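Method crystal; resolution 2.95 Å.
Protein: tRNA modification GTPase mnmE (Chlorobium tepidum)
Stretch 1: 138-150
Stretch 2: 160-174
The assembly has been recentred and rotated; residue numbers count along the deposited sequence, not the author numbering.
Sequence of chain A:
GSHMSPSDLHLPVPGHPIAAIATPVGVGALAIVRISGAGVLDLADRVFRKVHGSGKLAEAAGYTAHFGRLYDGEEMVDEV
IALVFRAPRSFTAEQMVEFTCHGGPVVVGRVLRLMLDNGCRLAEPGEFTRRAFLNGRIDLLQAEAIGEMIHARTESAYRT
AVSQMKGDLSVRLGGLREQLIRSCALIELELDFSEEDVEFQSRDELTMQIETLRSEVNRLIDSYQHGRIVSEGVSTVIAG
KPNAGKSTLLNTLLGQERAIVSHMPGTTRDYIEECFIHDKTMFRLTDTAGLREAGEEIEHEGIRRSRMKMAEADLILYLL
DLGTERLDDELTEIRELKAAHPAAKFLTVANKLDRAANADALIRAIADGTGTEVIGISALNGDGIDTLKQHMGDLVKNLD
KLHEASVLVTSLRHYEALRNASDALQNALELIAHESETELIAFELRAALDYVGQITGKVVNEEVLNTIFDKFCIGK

Stretch 1 138-150: IDLLQAEAIGEMI
Stretch 2 160-174: TAVSQMKGDLSVRLG

Residues 140-150 are helical, and the helix continues later in the chain. Stretch 2 has one helix before Gly167, begun earlier in the chain, and another from 168 that continues past 174. Both run roughly antiparallel to the first helix, at 151° with an axial approach of 7.8 Å, and at 162° with 9.9 Å. Helical residues have phi/psi near -60/-45. Gly167 has 98/10, where a CB would jam against the preceding carbonyl O; glycine fits. In register, Gln142 CA lies 4.6 Å from Met165 CA, and Ala145 CA 5.0 Å from Ala161 CA. The contact buries 691 Å², both sides summed. Leu141, Ala145, Met149, Ala161, Gln164 and Met165 are buried. Their CA-to-CB bonds point toward the other stretch, except in Met165, where it points sideways.

Three hydrogen bonds cross the interface. Gln164 (chi1 t, chi2 t, chi3 -53°) donates from NE2 to Leu141 O at 3.0 Å. Gln142 (m, t, chi3 -62°) donates from NE2 to Met165 O at 3.1 Å. Both are nearly linear, at 170°. Ser170 (chi1 -45°) donates from OG to Asp139 OD2 at 3.1 Å.

Asp139 (chi1 p) also caps its helix: OD1 accepts from Gln142 N at 2.8 Å. In return, Gln142 OE1 accepts from Asp139 N at 3.1 Å. OE1 thus serves its own stretch and NE2 the other.

Two alanines pack directly against the other stretch. Ala145 CB lies 3.5 Å from Met165 N. Ala161 CB lies 3.6 Å from Ala145 O and 3.8 Å from Met149 CB. These methyls suit close backbones.

Longer side chains pack around them. Leu141 (m, t) sits among Gln164, Leu169, Ser170 and Leu173; its CD1 lies 3.6 Å from Leu173 CD1. Gln164, a polar amide, sits among Leu141, Glu144, Ala145 and Glu148 while bonding Leu141 O. Met149 (t, t, m) places CE 3.5 Å from Met165 SD and 3.7 Å from Val162 CG2. Met165 is t, t, p.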

ATOM      1  N   ILE A 138      -1.468  25.157  -8.275  1.00 99.36           N
ATOM      2  CA  ILE A 138      -2.703  24.739  -7.629  1.00 99.28           C
ATOM      3  C   ILE A 138      -2.955  25.649  -6.418  1.00 99.31           C
ATOM      4  O   ILE A 138      -2.001  26.185  -5.848  1.00 99.42           O
ATOM      5  CB  ILE A 138      -2.605  23.223  -7.261  1.00 99.22           C
ATOM      6  CG1 ILE A 138      -3.836  22.459  -7.747  1.00100.02           C
ATOM      7  CG2 ILE A 138      -2.307  22.982  -5.783  1.00 98.84           C
ATOM      8  CD1 ILE A 138      -3.938  22.316  -9.274  1.00101.29           C
ATOM      9  N   ASP A 139      -4.221  25.856  -6.046  1.00 99.27           N
ATOM     10  CA  ASP A 139      -4.548  26.719  -4.890  1.00 99.20           C
ATOM     11  C   ASP A 139      -4.825  25.945  -3.590  1.00 99.26           C
ATOM     12  O   ASP A 139      -4.869  24.713  -3.596  1.00 99.25           O
ATOM     13  CB  ASP A 139      -5.669  27.732  -5.216  1.00 99.11           C
ATOM     14  CG  ASP A 139      -7.046  27.084  -5.409  1.00 99.32           C
ATOM     15  OD1 ASP A 139      -7.273  25.941  -4.960  1.00 99.95           O
ATOM     16  OD2 ASP A 139      -7.924  27.743  -6.004  1.00 99.02           O
ATOM     17  N   LEU A 140      -5.009  26.671  -2.486  1.00 99.40           N
ATOM     18  CA  LEU A 140      -5.232  26.054  -1.176  1.00 99.52           C
ATOM     19  C   LEU A 140      -6.417  25.108  -1.144  1.00 99.72           C
ATOM     20  O   LEU A 140      -6.337  24.037  -0.541  1.00 99.78           O
ATOM     21  CB  LEU A 140      -5.392  27.100  -0.073  1.00 99.46           C
ATOM     22  CG  LEU A 140      -4.249  27.221   0.934  1.00 99.62           C
ATOM     23  CD1 LEU A 140      -4.741  27.937   2.179  1.00 99.46           C
ATOM     24  CD2 LEU A 140      -3.676  25.852   1.301  1.00 99.99           C
ATOM     25  N   LEU A 141      -7.513  25.507  -1.786  1.00 99.90           N
ATOM     26  CA  LEU A 141      -8.675  24.639  -1.906  1.00100.24           C
ATOM     27  C   LEU A 141      -8.284  23.334  -2.592  1.00100.43           C
ATOM     28  O   LEU A 141      -8.528  22.245  -2.063  1.00100.42           O
ATOM     29  CB  LEU A 141      -9.801  25.329  -2.677  1.00100.22           C
ATOM     30  CG  LEU A 141     -10.626  26.406  -1.967  1.00100.69           C
ATOM     31  CD1 LEU A 141     -11.614  27.015  -2.946  1.00101.12           C
ATOM     32  CD2 LEU A 141     -11.359  25.852  -0.741  1.00101.15           C
ATOM     33  N   GLN A 142      -7.650  23.462  -3.758  1.00100.58           N
ATOM     34  CA  GLN A 142      -7.235  22.317  -4.554  1.00100.76           C
ATOM     35  C   GLN A 142      -6.221  21.469  -3.802  1.00100.88           C
ATOM     36  O   GLN A 142      -6.284  20.241  -3.841  1.00101.06           O
ATOM     37  CB  GLN A 142      -6.657  22.774  -5.885  1.00100.74           C
ATOM     38  CG  GLN A 142      -7.685  23.311  -6.864  1.00101.20           C
ATOM     39  CD  GLN A 142      -7.045  23.867  -8.123  1.00101.88           C
ATOM     40  OE1 GLN A 142      -6.266  24.823  -8.070  1.00102.01           O
ATOM     41  NE2 GLN A 142      -7.368  23.267  -9.264  1.00102.11           N
ATOM     42  N   ALA A 143      -5.295  22.129  -3.111  1.00101.02           N
ATOM     43  CA  ALA A 143      -4.346  21.437  -2.244  1.00101.23           C
ATOM     44  C   ALA A 143      -5.076  20.566  -1.213  1.00101.35           C
ATOM     45  O   ALA A 143      -4.843  19.355  -1.136  1.00101.23           O
ATOM     46  CB  ALA A 143      -3.420  22.439  -1.554  1.00101.17           C
ATOM     47  N   GLU A 144      -5.975  21.188  -0.448  1.00101.46           N
ATOM     48  CA  GLU A 144      -6.760  20.491   0.564  1.00101.66           C
ATOM     49  C   GLU A 144      -7.592  19.378  -0.063  1.00101.71           C
ATOM     50  O   GLU A 144      -7.789  18.325   0.545  1.00101.80           O
ATOM     51  CB  GLU A 144      -7.678  21.464   1.304  1.00101.70           C
ATOM     52  CG  GLU A 144      -6.962  22.474   2.173  1.00102.38           C
ATOM     53  CD  GLU A 144      -7.913  23.242   3.065  1.00103.67           C
ATOM     54  OE1 GLU A 144      -8.298  22.704   4.126  1.00104.80           O
ATOM     55  OE2 GLU A 144      -8.272  24.387   2.712  1.00103.87           O
ATOM     56  N   ALA A 145      -8.067  19.619  -1.284  1.00101.67           N
ATOM     57  CA  ALA A 145      -8.910  18.665  -1.994  1.00101.66           C
ATOM     58  C   ALA A 145      -8.171  17.366  -2.287  1.00101.72           C
ATOM     59  O   ALA A 145      -8.767  16.290  -2.246  1.00101.68           O
ATOM     60  CB  ALA A 145      -9.436  19.274  -3.276  1.00101.67           C
ATOM     61  N   ILE A 146      -6.878  17.467  -2.583  1.00101.84           N
ATOM     62  CA  ILE A 146      -6.075  16.279  -2.852  1.00102.00           C
ATOM     63  C   ILE A 146      -6.072  15.381  -1.625  1.00102.41           C
ATOM     64  O   ILE A 146      -6.325  14.175  -1.735  1.00102.57           O
ATOM     65  CB  ILE A 146      -4.628  16.615  -3.271  1.00101.88           C
ATOM     66  CG1 ILE A 146      -4.611  17.293  -4.644  1.00101.29           C
ATOM     67  CG2 ILE A 146      -3.783  15.348  -3.296  1.00101.48           C
ATOM     68  CD1 ILE A 146      -3.385  18.131  -4.899  1.00100.14           C
ATOM     69  N   GLY A 147      -5.797  15.983  -0.465  1.00102.72           N
ATOM     70  CA  GLY A 147      -5.823  15.278   0.814  1.00102.98           C
ATOM     71  C   GLY A 147      -7.184  14.661   1.044  1.00103.35           C
ATOM     72  O   GLY A 147      -7.301  13.456   1.253  1.00103.23           O
ATOM     73  N   GLU A 148      -8.216  15.493   0.964  1.00103.89           N
ATOM     74  CA  GLU A 148      -9.594  15.066   1.185  1.00104.70           C
ATOM     75  C   GLU A 148      -9.991  13.845   0.356  1.00104.95           C
ATOM     76  O   GLU A 148     -10.805  13.035   0.789  1.00105.24           O
ATOM     77  CB  GLU A 148     -10.562  16.219   0.913  1.00104.58           C
ATOM     78  CG  GLU A 148     -10.634  17.254   2.026  1.00104.92           C
ATOM     79  CD  GLU A 148     -11.635  18.371   1.742  1.00105.39           C
ATOM     80  OE1 GLU A 148     -12.600  18.154   0.966  1.00105.89           O
ATOM     81  OE2 GLU A 148     -11.460  19.474   2.308  1.00106.74           O
ATOM     82  N   MET A 149      -9.411  13.715  -0.827  1.00105.37           N
ATOM     83  CA  MET A 149      -9.748  12.624  -1.733  1.00105.87           C
ATOM     84  C   MET A 149      -9.115  11.310  -1.308  1.00105.59           C
ATOM     85  O   MET A 149      -9.756  10.258  -1.351  1.00105.65           O
ATOM     86  CB  MET A 149      -9.300  12.966  -3.151  1.00106.02           C
ATOM     87  CG  MET A 149      -9.756  11.962  -4.190  1.00106.59           C
ATOM     88  SD  MET A 149      -9.456  12.567  -5.840  1.00106.87           S
ATOM     89  CE  MET A 149     -10.264  14.159  -5.718  1.00107.63           C
ATOM     90  N   ILE A 150      -7.844  11.387  -0.926  1.00105.41           N
ATOM     91  CA  ILE A 150      -7.069  10.230  -0.508  1.00105.26           C
ATOM     92  C   ILE A 150      -7.639   9.612   0.776  1.00105.25           C
ATOM     93  O   ILE A 150      -7.725   8.387   0.904  1.00105.35           O
ATOM     94  CB  ILE A 150      -5.586  10.618  -0.332  1.00105.26           C
ATOM     95  CG1 ILE A 150      -4.969  10.930  -1.697  1.00105.18           C
ATOM     96  CG2 ILE A 150      -4.807   9.516   0.361  1.00105.38           C
ATOM     97  CD1 ILE A 150      -3.684  11.706  -1.624  1.00105.58           C
ATOM     98  N   THR A 160     -17.117  15.036  -3.463  1.00100.60           N
ATOM     99  CA  THR A 160     -16.936  16.407  -3.002  1.00100.14           C
ATOM    100  C   THR A 160     -15.502  16.881  -3.234  1.00 99.98           C
ATOM    101  O   THR A 160     -15.284  18.014  -3.665  1.00100.05           O
ATOM    102  CB  THR A 160     -17.346  16.558  -1.520  1.00100.06           C
ATOM    103  OG1 THR A 160     -18.734  16.237  -1.389  1.00 99.69           O
ATOM    104  CG2 THR A 160     -17.123  17.980  -1.022  1.00 99.83           C
ATOM    105  N   ALA A 161     -14.533  16.010  -2.969  1.00 99.68           N
ATOM    106  CA  ALA A 161     -13.129  16.348  -3.182  1.00 99.53           C
ATOM    107  C   ALA A 161     -12.813  16.507  -4.666  1.00 99.53           C
ATOM    108  O   ALA A 161     -12.046  17.395  -5.049  1.00 99.67           O
ATOM    109  CB  ALA A 161     -12.223  15.310  -2.550  1.00 99.49           C
ATOM    110  N   VAL A 162     -13.409  15.651  -5.496  1.00 99.33           N
ATOM    111  CA  VAL A 162     -13.245  15.742  -6.945  1.00 99.08           C
ATOM    112  C   VAL A 162     -13.673  17.122  -7.434  1.00 98.95           C
ATOM    113  O   VAL A 162     -12.938  17.777  -8.168  1.00 99.10           O
ATOM    114  CB  VAL A 162     -14.021  14.634  -7.687  1.00 99.05           C
ATOM    115  CG1 VAL A 162     -14.092  14.928  -9.176  1.00 98.99           C
ATOM    116  CG2 VAL A 162     -13.372  13.277  -7.450  1.00 99.20           C
ATOM    117  N   SER A 163     -14.849  17.561  -6.999  1.00 98.78           N
ATOM    118  CA  SER A 163     -15.353  18.893  -7.318  1.00 98.61           C
ATOM    119  C   SER A 163     -14.367  19.989  -6.908  1.00 98.50           C
ATOM    120  O   SER A 163     -14.081  20.903  -7.688  1.00 98.57           O
ATOM    121  CB  SER A 163     -16.709  19.120  -6.651  1.00 98.55           C
ATOM    122  OG  SER A 163     -17.127  20.466  -6.799  1.00 98.72           O
ATOM    123  N   GLN A 164     -13.840  19.884  -5.691  1.00 98.24           N
ATOM    124  CA  GLN A 164     -12.922  20.887  -5.164  1.00 98.07           C
ATOM    125  C   GLN A 164     -11.564  20.857  -5.872  1.00 97.86           C
ATOM    126  O   GLN A 164     -10.901  21.891  -6.000  1.00 97.86           O
ATOM    127  CB  GLN A 164     -12.761  20.711  -3.652  1.00 98.05           C
ATOM    128  CG  GLN A 164     -12.028  21.853  -2.949  1.00 98.35           C
ATOM    129  CD  GLN A 164     -12.253  21.854  -1.448  1.00 98.55           C
ATOM    130  OE1 GLN A 164     -13.394  21.830  -0.983  1.00 98.92           O
ATOM    131  NE2 GLN A 164     -11.169  21.888  -0.682  1.00 98.48           N
ATOM    132  N   MET A 165     -11.163  19.671  -6.325  1.00 97.56           N
ATOM    133  CA  MET A 165      -9.910  19.489  -7.057  1.00 97.55           C
ATOM    134  C   MET A 165     -10.045  20.105  -8.454  1.00 96.80           C
ATOM    135  O   MET A 165      -9.157  20.820  -8.926  1.00 96.63           O
ATOM    136  CB  MET A 165      -9.565  17.997  -7.134  1.00 97.58           C
ATOM    137  CG  MET A 165      -8.130  17.684  -7.550  1.00 98.33           C
ATOM    138  SD  MET A 165      -7.746  15.910  -7.504  1.00 98.91           S
ATOM    139  CE  MET A 165      -8.750  15.279  -8.858  1.00 99.25           C
ATOM    140  N   LYS A 166     -11.182  19.831  -9.088  1.00 96.13           N
ATOM    141  CA  LYS A 166     -11.584  20.446 -10.348  1.00 95.46           C
ATOM    142  C   LYS A 166     -11.660  21.979 -10.222  1.00 94.92           C
ATOM    143  O   LYS A 166     -11.525  22.696 -11.217  1.00 95.13           O
ATOM    144  CB  LYS A 166     -12.943  19.878 -10.756  1.00 95.58           C
ATOM    145  CG  LYS A 166     -13.248  19.879 -12.236  1.00 96.12           C
ATOM    146  CD  LYS A 166     -14.520  19.079 -12.491  1.00 97.06           C
ATOM    147  CE  LYS A 166     -14.924  19.105 -13.954  1.00 97.87           C
ATOM    148  NZ  LYS A 166     -16.228  18.415 -14.170  1.00 98.30           N
ATOM    149  N   GLY A 167     -11.895  22.467  -9.002  1.00 94.12           N
ATOM    150  CA  GLY A 167     -11.842  23.902  -8.698  1.00 92.92           C
ATOM    151  C   GLY A 167     -13.173  24.639  -8.667  1.00 92.10           C
ATOM    152  O   GLY A 167     -13.198  25.872  -8.589  1.00 92.15           O
ATOM    153  N   ASP A 168     -14.274  23.888  -8.722  1.00 91.07           N
ATOM    154  CA  ASP A 168     -15.630  24.451  -8.736  1.00 90.16           C
ATOM    155  C   ASP A 168     -15.843  25.589  -7.725  1.00 89.36           C
ATOM    156  O   ASP A 168     -16.397  26.642  -8.068  1.00 89.35           O
ATOM    157  CB  ASP A 168     -16.676  23.349  -8.512  1.00 90.42           C
ATOM    158  CG  ASP A 168     -16.791  22.388  -9.693  1.00 91.23           C
ATOM    159  OD1 ASP A 168     -16.021  22.526 -10.672  1.00 92.84           O
ATOM    160  OD2 ASP A 168     -17.658  21.484  -9.640  1.00 91.66           O
ATOM    161  N   LEU A 169     -15.400  25.373  -6.485  1.00 88.22           N
ATOM    162  CA  LEU A 169     -15.525  26.390  -5.444  1.00 87.14           C
ATOM    163  C   LEU A 169     -14.679  27.600  -5.812  1.00 86.39           C
ATOM    164  O   LEU A 169     -15.132  28.747  -5.711  1.00 86.26           O
ATOM    165  CB  LEU A 169     -15.075  25.841  -4.087  1.00 87.19           C
ATOM    166  CG  LEU A 169     -15.966  26.039  -2.852  1.00 87.26           C
ATOM    167  CD1 LEU A 169     -15.099  26.096  -1.600  1.00 87.87           C
ATOM    168  CD2 LEU A 169     -16.878  27.271  -2.929  1.00 87.17           C
ATOM    169  N   SER A 170     -13.453  27.320  -6.257  1.00 85.60           N
ATOM    170  CA  SER A 170     -12.486  28.349  -6.632  1.00 85.10           C
ATOM    171  C   SER A 170     -13.026  29.256  -7.731  1.00 85.33           C
ATOM    172  O   SER A 170     -12.840  30.475  -7.676  1.00 85.33           O
ATOM    173  CB  SER A 170     -11.171  27.707  -7.072  1.00 84.81           C
ATOM    174  OG  SER A 170     -10.795  26.668  -6.182  1.00 83.62           O
ATOM    175  N   VAL A 171     -13.697  28.656  -8.716  1.00 85.80           N
ATOM    176  CA  VAL A 171     -14.404  29.412  -9.752  1.00 86.61           C
ATOM    177  C   VAL A 171     -15.418  30.369  -9.105  1.00 87.48           C
ATOM    178  O   VAL A 171     -15.382  31.575  -9.359  1.00 87.49           O
ATOM    179  CB  VAL A 171     -15.100  28.476 -10.781  1.00 86.42           C
ATOM    180  CG1 VAL A 171     -15.796  29.282 -11.868  1.00 86.29           C
ATOM    181  CG2 VAL A 171     -14.093  27.523 -11.404  1.00 86.41           C
ATOM    182  N   ARG A 172     -16.290  29.830  -8.250  1.00 88.71           N
ATOM    183  CA  ARG A 172     -17.307  30.637  -7.558  1.00 90.05           C
ATOM    184  C   ARG A 172     -16.687  31.741  -6.703  1.00 90.82           C
ATOM    185  O   ARG A 172     -17.176  32.875  -6.700  1.00 90.96           O
ATOM    186  CB  ARG A 172     -18.235  29.759  -6.704  1.00 90.08           C
ATOM    187  CG  ARG A 172     -19.191  28.862  -7.500  1.00 90.99           C
ATOM    188  CD  ARG A 172     -20.499  29.563  -7.868  1.00 92.01           C
ATOM    189  NE  ARG A 172     -21.473  29.550  -6.775  1.00 93.00           N
ATOM    190  CZ  ARG A 172     -21.728  30.585  -5.973  1.00 93.91           C
ATOM    191  NH1 ARG A 172     -22.637  30.476  -5.009  1.00 93.94           N
ATOM    192  NH2 ARG A 172     -21.080  31.734  -6.133  1.00 94.46           N
ATOM    193  N   LEU A 173     -15.610  31.408  -5.992  1.00 91.88           N
ATOM    194  CA  LEU A 173     -14.920  32.373  -5.131  1.00 93.01           C
ATOM    195  C   LEU A 173     -14.151  33.415  -5.937  1.00 93.93           C
ATOM    196  O   LEU A 173     -14.041  34.574  -5.518  1.00 94.03           O
ATOM    197  CB  LEU A 173     -13.996  31.657  -4.150  1.00 92.94           C
ATOM    198  CG  LEU A 173     -14.723  30.992  -2.979  1.00 93.04           C
ATOM    199  CD1 LEU A 173     -14.117  29.641  -2.694  1.00 93.18           C
ATOM    200  CD2 LEU A 173     -14.725  31.875  -1.735  1.00 92.87           C
ATOM    201  N   GLY A 174     -13.626  32.994  -7.090  1.00 94.98           N
ATOM    202  CA  GLY A 174     -13.025  33.906  -8.062  1.00 96.21           C
ATOM    203  C   GLY A 174     -14.062  34.874  -8.609  1.00 97.22           C
ATOM    204  O   GLY A 174     -13.758  36.036  -8.878  1.00 97.27           O
TER